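Local coordinates for protein putative Zn-dependent Alcohol Dehydrogenase (Rhodobacter sphaeroides, PDB 3IV6) that binds S-adenosylmethionine in a Rossmann-like fold and is probably a methyltransferase, although it was named a putative zinc-dependent alcohol dehydrogenase, at residues 10-16 / 207-213. Sequence-based numbering, arbitrary orientation.
With SAM (S-adenosylmethionine), chain E.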
ATOM      1  N   LYS A  10       5.939   5.731 -10.380  1.00 36.62           N
ATOM      2  CA  LYS A  10       5.525   5.982  -8.997  1.00 33.13           C
ATOM      3  C   LYS A  10       6.680   5.704  -8.043  1.00 35.19           C
ATOM      4  O   LYS A  10       6.798   6.370  -7.011  1.00 34.04           O
ATOM      5  CB  LYS A  10       4.305   5.171  -8.602  1.00 28.45           C
ATOM      6  CG  LYS A  10       3.058   5.643  -9.278  1.00 26.78           C
ATOM      7  CD  LYS A  10       1.832   4.882  -8.807  1.00 25.94           C
ATOM      8  CE  LYS A  10       0.576   5.605  -9.218  1.00 23.28           C
ATOM      9  NZ  LYS A  10      -0.672   5.067  -8.631  1.00 21.15           N
ATOM     10  N   ALA A  11       7.553   4.759  -8.391  1.00 31.08           N
ATOM     11  CA  ALA A  11       8.685   4.488  -7.520  1.00 37.04           C
ATOM     12  C   ALA A  11       9.505   5.767  -7.255  1.00 45.70           C
ATOM     13  O   ALA A  11      10.045   5.948  -6.164  1.00 49.72           O
ATOM     14  CB  ALA A  11       9.549   3.358  -8.058  1.00 34.76           C
ATOM     15  N   GLU A  12       9.556   6.671  -8.231  1.00 42.48           N
ATOM     16  CA  GLU A  12      10.198   7.977  -8.030  1.00 48.30           C
ATOM     17  C   GLU A  12       9.652   8.740  -6.823  1.00 45.43           C
ATOM     18  O   GLU A  12      10.391   9.454  -6.151  1.00 46.97           O
ATOM     19  CB  GLU A  12      10.148   8.863  -9.300  1.00 52.63           C
ATOM     20  CG  GLU A  12      11.284   8.600 -10.296  1.00 51.58           C
ATOM     21  CD  GLU A  12      12.609   8.288  -9.587  1.00 70.52           C
ATOM     22  OE1 GLU A  12      13.311   9.239  -9.161  1.00 66.49           O
ATOM     23  OE2 GLU A  12      12.950   7.086  -9.445  1.00 71.53           O
ATOM     24  N   ALA A  13       8.366   8.592  -6.545  1.00 42.09           N
ATOM     25  CA  ALA A  13       7.773   9.264  -5.402  1.00 40.96           C
ATOM     26  C   ALA A  13       8.409   8.787  -4.095  1.00 39.84           C
ATOM     27  O   ALA A  13       8.454   9.508  -3.114  1.00 40.14           O
ATOM     28  CB  ALA A  13       6.259   9.049  -5.376  1.00 33.58           C
ATOM     29  N   TRP A  14       8.910   7.569  -4.060  1.00 36.67           N
ATOM     30  CA  TRP A  14       9.373   7.088  -2.763  1.00 40.54           C
ATOM     31  C   TRP A  14      10.901   7.199  -2.543  1.00 42.51           C
ATOM     32  O   TRP A  14      11.394   7.094  -1.416  1.00 45.93           O
ATOM     33  CB  TRP A  14       8.798   5.698  -2.473  1.00 34.87           C
ATOM     34  CG  TRP A  14       7.298   5.695  -2.529  1.00 33.14           C
ATOM     35  CD1 TRP A  14       6.524   5.557  -3.645  1.00 34.68           C
ATOM     36  CD2 TRP A  14       6.383   5.845  -1.428  1.00 33.60           C
ATOM     37  NE1 TRP A  14       5.186   5.603  -3.312  1.00 28.09           N
ATOM     38  CE2 TRP A  14       5.075   5.768  -1.961  1.00 33.89           C
ATOM     39  CE3 TRP A  14       6.550   5.994  -0.041  1.00 36.42           C
ATOM     40  CZ2 TRP A  14       3.930   5.860  -1.150  1.00 34.44           C
ATOM     41  CZ3 TRP A  14       5.416   6.087   0.756  1.00 36.36           C
ATOM     42  CH2 TRP A  14       4.120   6.021   0.197  1.00 34.27           C
ATOM     43  N   GLU A  15      11.621   7.448  -3.632  1.00 42.47           N
ATOM     44  CA  GLU A  15      12.999   7.918  -3.593  1.00 46.65           C
ATOM     45  C   GLU A  15      13.114   9.218  -2.817  1.00 44.14           C
ATOM     46  O   GLU A  15      14.139   9.496  -2.193  1.00 47.08           O
ATOM     47  CB  GLU A  15      13.487   8.130  -5.019  1.00 48.94           C
ATOM     48  CG  GLU A  15      13.399   6.862  -5.814  1.00 52.48           C
ATOM     49  CD  GLU A  15      14.280   5.790  -5.224  1.00 52.69           C
ATOM     50  OE1 GLU A  15      13.740   4.728  -4.843  1.00 48.91           O
ATOM     51  OE2 GLU A  15      15.508   6.033  -5.138  1.00 51.49           O
ATOM     52  N   LEU A  16      12.043   9.998  -2.866  1.00 43.00           N
ATOM     53  CA  LEU A  16      11.915  11.248  -2.143  1.00 43.95           C
ATOM     54  C   LEU A  16      11.787  11.103  -0.633  1.00 45.93           C
ATOM     55  O   LEU A  16      12.201  12.000   0.107  1.00 50.49           O
ATOM     56  CB  LEU A  16      10.673  11.961  -2.628  1.00 43.93           C
ATOM     57  CG  LEU A  16      10.919  13.299  -3.290  1.00 56.11           C
ATOM     58  CD1 LEU A  16       9.590  13.990  -3.341  1.00 55.36           C
ATOM     59  CD2 LEU A  16      11.919  14.097  -2.476  1.00 60.10           C
ATOM     60  N   TRP A 207       6.144  14.598  -3.585  1.00 44.23           N
ATOM     61  CA  TRP A 207       5.632  13.258  -3.327  1.00 36.83           C
ATOM     62  C   TRP A 207       4.242  13.036  -3.933  1.00 36.28           C
ATOM     63  O   TRP A 207       3.977  12.032  -4.587  1.00 33.69           O
ATOM     64  CB  TRP A 207       5.528  13.138  -1.838  1.00 42.46           C
ATOM     65  CG  TRP A 207       5.228  11.804  -1.312  1.00 39.24           C
ATOM     66  CD1 TRP A 207       5.759  10.619  -1.713  1.00 37.99           C
ATOM     67  CD2 TRP A 207       4.351  11.516  -0.236  1.00 33.71           C
ATOM     68  NE1 TRP A 207       5.244   9.601  -0.958  1.00 35.75           N
ATOM     69  CE2 TRP A 207       4.379  10.131  -0.037  1.00 34.96           C
ATOM     70  CE3 TRP A 207       3.534  12.303   0.580  1.00 42.33           C
ATOM     71  CZ2 TRP A 207       3.629   9.509   0.948  1.00 36.43           C
ATOM     72  CZ3 TRP A 207       2.781  11.679   1.566  1.00 42.21           C
ATOM     73  CH2 TRP A 207       2.832  10.298   1.735  1.00 36.89           C
ATOM     74  N   TYR A 208       3.344  13.982  -3.703  1.00 33.34           N
ATOM     75  CA  TYR A 208       2.014  13.885  -4.283  1.00 36.21           C
ATOM     76  C   TYR A 208       2.041  13.905  -5.811  1.00 40.16           C
ATOM     77  O   TYR A 208       1.370  13.104  -6.443  1.00 39.47           O
ATOM     78  CB  TYR A 208       1.084  14.973  -3.715  1.00 37.24           C
ATOM     79  CG  TYR A 208       0.295  14.467  -2.531  1.00 44.98           C
ATOM     80  CD1 TYR A 208      -0.826  13.656  -2.717  1.00 43.58           C
ATOM     81  CD2 TYR A 208       0.696  14.735  -1.223  1.00 46.99           C
ATOM     82  CE1 TYR A 208      -1.540  13.154  -1.655  1.00 37.07           C
ATOM     83  CE2 TYR A 208      -0.019  14.219  -0.131  1.00 41.91           C
ATOM     84  CZ  TYR A 208      -1.138  13.431  -0.361  1.00 43.25           C
ATOM     85  OH  TYR A 208      -1.869  12.910   0.697  1.00 48.07           O
ATOM     86  N   ARG A 209       2.816  14.821  -6.383  1.00 39.79           N
ATOM     87  CA  ARG A 209       2.876  14.977  -7.832  1.00 42.48           C
ATOM     88  C   ARG A 209       3.460  13.734  -8.495  1.00 38.66           C
ATOM     89  O   ARG A 209       3.045  13.350  -9.589  1.00 37.27           O
ATOM     90  CB  ARG A 209       3.703  16.209  -8.204  1.00 47.57           C
ATOM     91  CG  ARG A 209       2.957  17.524  -8.057  1.00 49.31           C
ATOM     92  CD  ARG A 209       3.915  18.705  -8.037  1.00 55.88           C
ATOM     93  NE  ARG A 209       5.054  18.498  -8.925  1.00 69.46           N
ATOM     94  CZ  ARG A 209       5.123  18.956 -10.171  1.00 65.87           C
ATOM     95  NH1 ARG A 209       4.114  19.649 -10.681  1.00 67.61           N
ATOM     96  NH2 ARG A 209       6.199  18.721 -10.908  1.00 51.56           N
ATOM     97  N   ARG A 210       4.424  13.110  -7.827  1.00 38.06           N
ATOM     98  CA  ARG A 210       5.089  11.928  -8.365  1.00 38.79           C
ATOM     99  C   ARG A 210       4.239  10.678  -8.163  1.00 36.83           C
ATOM    100  O   ARG A 210       4.529   9.622  -8.724  1.00 41.51           O
ATOM    101  CB  ARG A 210       6.461  11.743  -7.714  1.00 40.13           C
ATOM    102  CG  ARG A 210       7.403  12.920  -7.905  1.00 40.10           C
ATOM    103  CD  ARG A 210       8.835  12.543  -7.562  1.00 46.24           C
ATOM    104  NE  ARG A 210       9.779  13.597  -7.920  1.00 53.38           N
ATOM    105  CZ  ARG A 210      11.080  13.559  -7.649  1.00 58.13           C
ATOM    106  NH1 ARG A 210      11.595  12.517  -7.013  1.00 55.86           N
ATOM    107  NH2 ARG A 210      11.864  14.564  -8.014  1.00 56.28           N
ATOM    108  N   ARG A 211       3.190  10.805  -7.358  1.00 33.24           N
ATOM    109  CA  ARG A 211       2.420   9.650  -6.915  1.00 40.42           C
ATOM    110  C   ARG A 211       1.402   9.227  -7.969  1.00 37.58           C
ATOM    111  O   ARG A 211       0.876   8.115  -7.929  1.00 33.14           O
ATOM    112  CB  ARG A 211       1.712   9.952  -5.592  1.00 35.34           C
ATOM    113  CG  ARG A 211       2.278   9.199  -4.399  1.00 28.05           C
ATOM    114  CD  ARG A 211       1.920   9.889  -3.092  1.00 33.42           C
ATOM    115  NE  ARG A 211       0.537   9.631  -2.699  1.00 29.79           N
ATOM    116  CZ  ARG A 211       0.067   9.800  -1.468  1.00 29.02           C
ATOM    117  NH1 ARG A 211       0.869  10.229  -0.503  1.00 30.44           N
ATOM    118  NH2 ARG A 211      -1.206   9.541  -1.201  1.00 32.70           N
ATOM    119  N   GLY A 212       1.130  10.123  -8.913  1.00 34.00           N
ATOM    120  CA  GLY A 212       0.341   9.782 -10.083  1.00 29.98           C
ATOM    121  C   GLY A 212      -1.150   9.827  -9.810  1.00 31.73           C
ATOM    122  O   GLY A 212      -1.639  10.725  -9.124  1.00 30.88           O
ATOM    123  N   LYS A 213      -1.875   8.853 -10.350  1.00 35.52           N
ATOM    124  CA  LYS A 213      -3.287   8.682 -10.032  1.00 33.44           C
ATOM    125  C   LYS A 213      -3.473   7.782  -8.815  1.00 26.94           C
ATOM    126  O   LYS A 213      -2.699   6.850  -8.596  1.00 28.82           O
ATOM    127  CB  LYS A 213      -4.041   8.104 -11.232  1.00 31.41           C
ATOM    128  CG  LYS A 213      -4.113   9.039 -12.428  1.00 37.28           C
ATOM    129  CD  LYS A 213      -4.776   8.364 -13.617  1.00 40.34           C
ATOM    130  CE  LYS A 213      -5.077   9.364 -14.722  1.00 41.02           C
ATOM    131  NZ  LYS A 213      -5.868   8.750 -15.825  1.00 51.19           N
TER
HETATM  132  N   SAM E 301       3.405   3.258   3.719  1.00 42.04           N
HETATM  133  CA  SAM E 301       2.184   3.028   4.469  1.00 38.72           C
HETATM  134  C   SAM E 301       2.424   2.078   5.624  1.00 30.22           C
HETATM  135  O   SAM E 301       3.523   1.560   5.864  1.00 27.19           O
HETATM  136  OXT SAM E 301       1.468   1.863   6.333  1.00 31.74           O
HETATM  137  CB  SAM E 301       1.051   2.567   3.560  1.00 37.81           C
HETATM  138  CG  SAM E 301       1.315   2.698   2.053  1.00 38.73           C
HETATM  139  SD  SAM E 301       2.302   1.383   1.269  1.00 56.25           S
HETATM  140  CE  SAM E 301       2.836   0.358   2.669  1.00 34.75           C
HETATM  141  C5' SAM E 301       3.778   2.273   0.659  1.00 32.16           C
HETATM  142  C4' SAM E 301       5.069   1.486   0.466  1.00 32.85           C
HETATM  143  O4' SAM E 301       4.890   0.517  -0.553  1.00 31.89           O
HETATM  144  C3' SAM E 301       6.224   2.352  -0.004  1.00 36.31           C
HETATM  145  O3' SAM E 301       7.385   1.844   0.611  1.00 34.93           O
HETATM  146  C2' SAM E 301       6.335   2.078  -1.489  1.00 34.20           C
HETATM  147  O2' SAM E 301       7.675   2.118  -1.932  1.00 33.84           O
HETATM  148  C1' SAM E 301       5.790   0.668  -1.625  1.00 27.21           C
HETATM  149  N9  SAM E 301       5.069   0.485  -2.892  1.00 21.57           N
HETATM  150  C8  SAM E 301       4.125   1.329  -3.417  1.00 23.23           C
HETATM  151  N7  SAM E 301       3.710   0.830  -4.612  1.00 23.35           N
HETATM  152  C5  SAM E 301       4.373  -0.332  -4.871  1.00 24.76           C
HETATM  153  C6  SAM E 301       4.325  -1.241  -5.945  1.00 25.11           C
HETATM  154  N6  SAM E 301       3.528  -1.067  -7.002  1.00 21.75           N
HETATM  155  N1  SAM E 301       5.153  -2.335  -5.910  1.00 24.76           N
HETATM  156  C2  SAM E 301       6.018  -2.504  -4.836  1.00 27.24           C
HETATM  157  N3  SAM E 301       6.063  -1.632  -3.774  1.00 21.07           N
HETATM  158  C4  SAM E 301       5.248  -0.552  -3.791  1.00 22.55           C
HETATM  159  O   HOH W   1       0.348   6.375  -5.609  1.00 30.50           O
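W14 and W207 form a T-shaped (edge-to-face) pair at the S-adenosylmethionine pocket of this Rossmann-like domain, which W14 helps to line; here the short N-terminal helix 11-15 packs against helix 201-210 and the residues that follow it. The indole planes stand at 88°, and the edge of W207 is directed at one face of W14, with CZ2 of W207 3.6 Å from CH2 of W14. The opposite face of W14 lies against the ligand's ribose, W14 CG being 3.6 Å from O2' of SAM. A broad, flat indole suits this place because it can serve cofactor and helix at once; an alanine here would probably open a gap between the ribose and W207, leaving the W207 edge without its aromatic partner. With CG anti to the backbone N (chi1 -171°), the W207 side chain swings across to W14 and presents its edge.

Between the helices A13 is small enough for close approach, its CB lying 3.6 Å from CB of R210. The long arginine chain of R210 lets NH1 reach E12 O in a weak bond while NE pairs with E206 in a salt bridge; L16 lies over one guanidinium face. A long, flexible lysine suits position K10, spanning the distance to K213 while its charge meets E127. K10 NZ donates to K213 O at 2.7 Å, approaching almost in line with the carbonyl bond (C=O...N 166°).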